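Local coordinates for putative glyoxalase superfamily protein (Ralstonia eutropha, PDB 3IUZ) that probably acts as an iron(II)-dependent 2-oxoadipate dioxygenase/decarboxylase, converting 2-oxoadipate to 2-hydroxyglutarate, at residues A7-A12 / L188-G193; G116-D121 / G127-H132. One frame throughout, in Å; residues are numbered along the deposited sequence.

Contact 1 of 2, residues A7-A12 / L188-G193; sequences ATLLSA and LTVADG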
loop_
_atom_site.group_PDB
_atom_site.type_symbol
_atom_site.label_atom_id
_atom_site.label_comp_id
_atom_site.label_asym_id
_atom_site.label_seq_id
_atom_site.Cartn_x
_atom_site.Cartn_y
_atom_site.Cartn_z
ATOM N N ALA A 7 -12.683 -6.791 -14.128
ATOM C CA ALA A 7 -13.965 -6.348 -13.613
ATOM C C ALA A 7 -14.591 -7.460 -12.746
ATOM O O ALA A 7 -15.174 -7.196 -11.689
ATOM C CB ALA A 7 -14.898 -5.917 -14.773
ATOM N N THR A 8 -14.528 -8.688 -13.214
ATOM C CA THR A 8 -15.081 -9.837 -12.462
ATOM C C THR A 8 -14.349 -10.050 -11.141
ATOM O O THR A 8 -14.974 -10.213 -10.086
ATOM C CB THR A 8 -15.005 -11.113 -13.274
ATOM O OG1 THR A 8 -15.673 -10.889 -14.511
ATOM C CG2 THR A 8 -15.699 -12.346 -12.535
ATOM N N LEU A 9 -13.019 -9.992 -11.183
ATOM C CA LEU A 9 -12.220 -10.101 -9.970
ATOM C C LEU A 9 -12.589 -9.001 -8.950
ATOM O O LEU A 9 -12.687 -9.275 -7.751
ATOM C CB LEU A 9 -10.714 -10.027 -10.315
ATOM C CG LEU A 9 -10.158 -11.163 -11.169
ATOM C CD1 LEU A 9 -8.730 -10.815 -11.677
ATOM C CD2 LEU A 9 -10.180 -12.511 -10.335
ATOM N N LEU A 10 -12.756 -7.776 -9.429
ATOM C CA LEU A 10 -13.165 -6.634 -8.594
ATOM C C LEU A 10 -14.558 -6.831 -8.000
ATOM O O LEU A 10 -14.782 -6.706 -6.779
ATOM C CB LEU A 10 -13.146 -5.315 -9.418
ATOM C CG LEU A 10 -11.757 -4.739 -9.743
ATOM C CD1 LEU A 10 -11.815 -3.316 -10.317
ATOM C CD2 LEU A 10 -10.894 -4.739 -8.536
ATOM N N SER A 11 -15.466 -7.212 -8.856
ATOM C CA SER A 11 -16.882 -7.330 -8.506
ATOM C C SER A 11 -17.119 -8.353 -7.402
ATOM O O SER A 11 -17.920 -8.117 -6.525
ATOM C CB SER A 11 -17.705 -7.668 -9.761
ATOM O OG SER A 11 -19.053 -7.324 -9.535
ATOM N N ALA A 12 -16.371 -9.455 -7.428
ATOM C CA ALA A 12 -16.454 -10.510 -6.406
ATOM C C ALA A 12 -15.931 -9.971 -5.057
ATOM O O ALA A 12 -16.311 -10.432 -4.010
ATOM C CB ALA A 12 -15.658 -11.736 -6.827
ATOM N N LEU A 188 -4.998 -18.672 -12.490
ATOM C CA LEU A 188 -5.982 -19.380 -11.657
ATOM C C LEU A 188 -7.317 -19.237 -12.391
ATOM O O LEU A 188 -7.455 -18.344 -13.220
ATOM C CB LEU A 188 -6.111 -18.749 -10.263
ATOM C CG LEU A 188 -4.942 -18.881 -9.283
ATOM C CD1 LEU A 188 -5.125 -17.885 -8.137
ATOM C CD2 LEU A 188 -4.772 -20.353 -8.800
ATOM N N THR A 189 -8.320 -20.056 -12.069
ATOM C CA THR A 189 -9.672 -19.757 -12.548
ATOM C C THR A 189 -10.053 -18.355 -12.043
ATOM O O THR A 189 -9.469 -17.881 -11.055
ATOM C CB THR A 189 -10.696 -20.785 -12.010
ATOM O OG1 THR A 189 -10.752 -20.695 -10.592
ATOM C CG2 THR A 189 -10.317 -22.229 -12.463
ATOM N N VAL A 190 -10.998 -17.681 -12.704
ATOM C CA VAL A 190 -11.382 -16.359 -12.275
ATOM C C VAL A 190 -11.934 -16.456 -10.829
ATOM O O VAL A 190 -11.608 -15.621 -10.005
ATOM C CB VAL A 190 -12.348 -15.654 -13.262
ATOM C CG1 VAL A 190 -12.836 -14.315 -12.674
ATOM C CG2 VAL A 190 -11.680 -15.424 -14.652
ATOM N N ALA A 191 -12.718 -17.502 -10.513
ATOM C CA ALA A 191 -13.238 -17.660 -9.149
ATOM C C ALA A 191 -12.097 -17.769 -8.138
ATOM O O ALA A 191 -12.135 -17.150 -7.089
ATOM C CB ALA A 191 -14.142 -18.908 -9.065
ATOM N N ASP A 192 -11.088 -18.580 -8.439
ATOM C CA ASP A 192 -9.986 -18.783 -7.504
ATOM C C ASP A 192 -9.140 -17.520 -7.362
ATOM O O ASP A 192 -8.638 -17.227 -6.292
ATOM C CB ASP A 192 -9.074 -19.955 -7.901
ATOM C CG ASP A 192 -9.690 -21.331 -7.646
ATOM O OD1 ASP A 192 -10.810 -21.418 -7.100
ATOM O OD2 ASP A 192 -9.011 -22.325 -8.005
ATOM N N GLY A 193 -8.967 -16.783 -8.442
ATOM C CA GLY A 193 -8.290 -15.495 -8.366
ATOM C C GLY A 193 -9.014 -14.463 -7.516
ATOM O O GLY A 193 -8.377 -13.711 -6.780
#
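Val190 and Leu9 meet where the first turn of helix 190-200 approaches helix 4-14. Their CA atoms lie 6.7 Å apart, the shortest such distance between the two segments. The CG1 branch of Val190 does the touching. With chi1 at 174°, CG1 is placed anti to the backbone N and reaches across to helix 4-14. It meets two side chains there. On one, Val190 CG1 touches Thr8 CG2 at 3.5 Å, which is tight for two methyl groups, and the Thr8 and Val190 side chains cross at about a right angle. On the other, Val190 CG1 lies 4.0 Å from Leu9 CD2. Thr8 turns its methyl to the contact, while its OG1 bonds to Pro4 O one turn back in its own helix.

Leu9 reaches further along the partner helix. Its CD2 sits 3.4 Å from Val190 O and 3.6 Å from Gly193 C. Gly193 has no side chain, and Leu9 CD2 packs directly on its backbone. The contact is van der Waals packing, methyl against methyl and methyl against main chain. Thr189 is the N-cap of the second helix: its OG1 accepts from Asp192 N at 3.0 Å. Leu9 continues onto Ala194 and Ile197 of helix 190-200 and onto Ala48 of helix 42-60. Leu10 packs on helices 16-25 and 42-60, and Leu188 pairs through its backbone with Ala40 in a short two-stranded sheet.

Contact 2 of 2, residues G116-D121 / G127-H132; sequences GNYPLD and GRSYAH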
loop_
_atom_site.group_PDB
_atom_site.type_symbol
_atom_site.label_atom_id
_atom_site.label_comp_id
_atom_site.label_asym_id
_atom_site.label_seq_id
_atom_site.Cartn_x
_atom_site.Cartn_y
_atom_site.Cartn_z
ATOM N N GLY A 116 14.417 -1.830 -6.771
ATOM C CA GLY A 116 15.209 -0.722 -6.244
ATOM C C GLY A 116 15.378 -0.853 -4.739
ATOM O O GLY A 116 14.486 -1.357 -4.051
ATOM N N ASN A 117 16.540 -0.409 -4.278
ATOM C CA ASN A 117 16.891 -0.427 -2.875
ATOM C C ASN A 117 17.160 1.001 -2.445
ATOM O O ASN A 117 17.999 1.691 -3.038
ATOM C CB ASN A 117 18.133 -1.278 -2.644
ATOM C CG ASN A 117 18.502 -1.377 -1.176
ATOM O OD1 ASN A 117 17.763 -1.939 -0.375
ATOM N ND2 ASN A 117 19.649 -0.821 -0.821
ATOM N N TYR A 118 16.417 1.457 -1.439
ATOM C CA TYR A 118 16.484 2.844 -1.010
ATOM C C TYR A 118 16.664 2.964 0.497
ATOM O O TYR A 118 15.684 2.963 1.219
ATOM C CB TYR A 118 15.190 3.543 -1.397
ATOM C CG TYR A 118 14.924 3.423 -2.862
ATOM C CD1 TYR A 118 15.600 4.227 -3.766
ATOM C CD2 TYR A 118 14.060 2.442 -3.357
ATOM C CE1 TYR A 118 15.395 4.087 -5.125
ATOM C CE2 TYR A 118 13.836 2.298 -4.707
ATOM C CZ TYR A 118 14.502 3.138 -5.589
ATOM O OH TYR A 118 14.287 3.016 -6.932
ATOM N N PRO A 119 17.907 3.105 0.975
ATOM C CA PRO A 119 18.140 3.311 2.426
ATOM C C PRO A 119 17.537 4.644 2.866
ATOM O O PRO A 119 17.559 5.594 2.098
ATOM C CB PRO A 119 19.674 3.315 2.570
ATOM C CG PRO A 119 20.218 2.954 1.221
ATOM C CD PRO A 119 19.146 3.170 0.195
ATOM N N LEU A 120 16.933 4.666 4.049
ATOM C CA LEU A 120 16.219 5.830 4.573
ATOM C C LEU A 120 16.756 6.018 5.994
ATOM O O LEU A 120 16.025 5.948 6.989
ATOM C CB LEU A 120 14.704 5.585 4.558
ATOM C CG LEU A 120 14.065 5.228 3.217
ATOM C CD1 LEU A 120 12.659 4.675 3.379
ATOM C CD2 LEU A 120 14.078 6.457 2.269
ATOM N N ASP A 121 18.063 6.187 6.069
ATOM C CA ASP A 121 18.787 6.152 7.328
ATOM C C ASP A 121 18.318 7.221 8.313
ATOM O O ASP A 121 18.294 6.991 9.538
ATOM C CB ASP A 121 20.268 6.317 7.034
ATOM C CG ASP A 121 20.809 5.152 6.211
ATOM O OD1 ASP A 121 20.275 4.006 6.341
ATOM O OD2 ASP A 121 21.727 5.388 5.383
ATOM N N GLY A 127 13.902 1.199 2.483
ATOM C CA GLY A 127 12.821 1.050 1.524
ATOM C C GLY A 127 13.248 0.281 0.296
ATOM O O GLY A 127 14.403 0.377 -0.117
ATOM N N ARG A 128 12.324 -0.501 -0.247
ATOM C CA ARG A 128 12.569 -1.291 -1.470
ATOM C C ARG A 128 11.352 -1.207 -2.365
ATOM O O ARG A 128 10.210 -1.270 -1.900
ATOM C CB ARG A 128 12.847 -2.744 -1.121
ATOM C CG ARG A 128 14.093 -2.940 -0.314
ATOM C CD ARG A 128 14.452 -4.411 -0.052
ATOM N NE ARG A 128 15.659 -4.583 0.803
ATOM C CZ ARG A 128 15.680 -4.560 2.136
ATOM N NH1 ARG A 128 14.590 -4.298 2.841
ATOM N NH2 ARG A 128 16.819 -4.789 2.778
ATOM N N SER A 129 11.566 -1.087 -3.659
ATOM C CA SER A 129 10.452 -1.091 -4.595
ATOM C C SER A 129 10.359 -2.426 -5.324
ATOM O O SER A 129 11.390 -3.093 -5.567
ATOM C CB SER A 129 10.598 0.048 -5.585
ATOM O OG SER A 129 11.757 -0.170 -6.388
ATOM N N TYR A 130 9.122 -2.802 -5.620
ATOM C CA TYR A 130 8.737 -4.049 -6.320
ATOM C C TYR A 130 7.902 -3.698 -7.542
ATOM O O TYR A 130 6.845 -3.054 -7.440
ATOM C CB TYR A 130 7.944 -4.981 -5.356
ATOM C CG TYR A 130 8.885 -5.515 -4.343
ATOM C CD1 TYR A 130 9.702 -6.590 -4.659
ATOM C CD2 TYR A 130 9.136 -4.809 -3.149
ATOM C CE1 TYR A 130 10.662 -7.071 -3.752
ATOM C CE2 TYR A 130 10.087 -5.242 -2.250
ATOM C CZ TYR A 130 10.856 -6.377 -2.549
ATOM O OH TYR A 130 11.823 -6.775 -1.674
ATOM N N ALA A 131 8.362 -4.148 -8.711
ATOM C CA ALA A 131 7.643 -3.931 -9.965
ATOM C C ALA A 131 7.235 -5.245 -10.545
ATOM O O ALA A 131 7.965 -6.238 -10.455
ATOM C CB ALA A 131 8.528 -3.170 -11.011
ATOM N N HIS A 132 6.107 -5.226 -11.220
ATOM C CA HIS A 132 5.561 -6.444 -11.790
ATOM C C HIS A 132 6.253 -6.845 -13.082
ATOM O O HIS A 132 6.333 -6.058 -14.044
ATOM C CB HIS A 132 4.056 -6.337 -11.980
ATOM C CG HIS A 132 3.410 -7.669 -12.043
ATOM N ND1 HIS A 132 3.405 -8.419 -13.198
ATOM C CD2 HIS A 132 2.812 -8.431 -11.087
ATOM C CE1 HIS A 132 2.831 -9.589 -12.956
ATOM N NE2 HIS A 132 2.427 -9.612 -11.690
HETATM O O HOH W 1 17.855 -4.920 -1.053
#
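Arg128 lies beside Asn117 on one face of an antiparallel strand pair, the two side chains pointing the same way. Arg128 CB is 3.6 Å from Gly116 O. Ser129 N donates to Gly116 O at 3.0 Å, and Arg128 CA makes a CA-H...O contact with the same oxygen. Asn117 has two deposited conformers, and what follows holds for one of them. Arg128 CG comes within 3.8 Å of Asn117 OD1. The chain runs extended from CG to NE, which keeps Arg128 CD beside the OD1 end of the amide. Asn117 OD1 lies 3.6 Å from Arg128 NE, and a water bridges the pair. The water accepts from Arg128 NE at 2.9 Å, in the plane of the guanidinium at its edge, and donates to OD1. The amide and guanidinium planes are 42° apart. At the tip, NH1 makes a salt bridge to Glu146 of strand 141-147.

These residues belong to a beta hairpin of strands 112-120 and 125-132. Asn117 and Arg128 form a non-hydrogen-bonded pair. Hydrogen-bonded pairs flank it, Tyr118 with Gly127 and Gly116 with Ser129. Tyr118 N donates to Gly127 O at 2.6 Å, and Gly127 N returns a bond to Tyr118 O; Gly116 N to Ser129 O is weak.

On the other face the Tyr118 ring turns its edge to Ser129, whose OG lies in the ring plane, 3.6 Å from Tyr118 CE2. Tyr118 OH bonds to Phe325 N.

Contacts 1 and 2 are separate. Their centres lie 30 Å apart, and their nearest atoms are about 11 Å apart without touching. In sequence, contact 2 is nested inside the loop closed by contact 1. The two differ in kind: contact 1 brings together helices distant in the chain, whereas contact 2 joins neighbouring strands of a hairpin in the larger mixed sheet. Helix 42-60 lies against both: it packs on contact 1, and its Arg42 and Ala46 touch His132 of segment 127-132. The centre of contact 1 is 21 Å from the centre of the chain, that of contact 2 14 Å. Neither contact includes a metal or ligand.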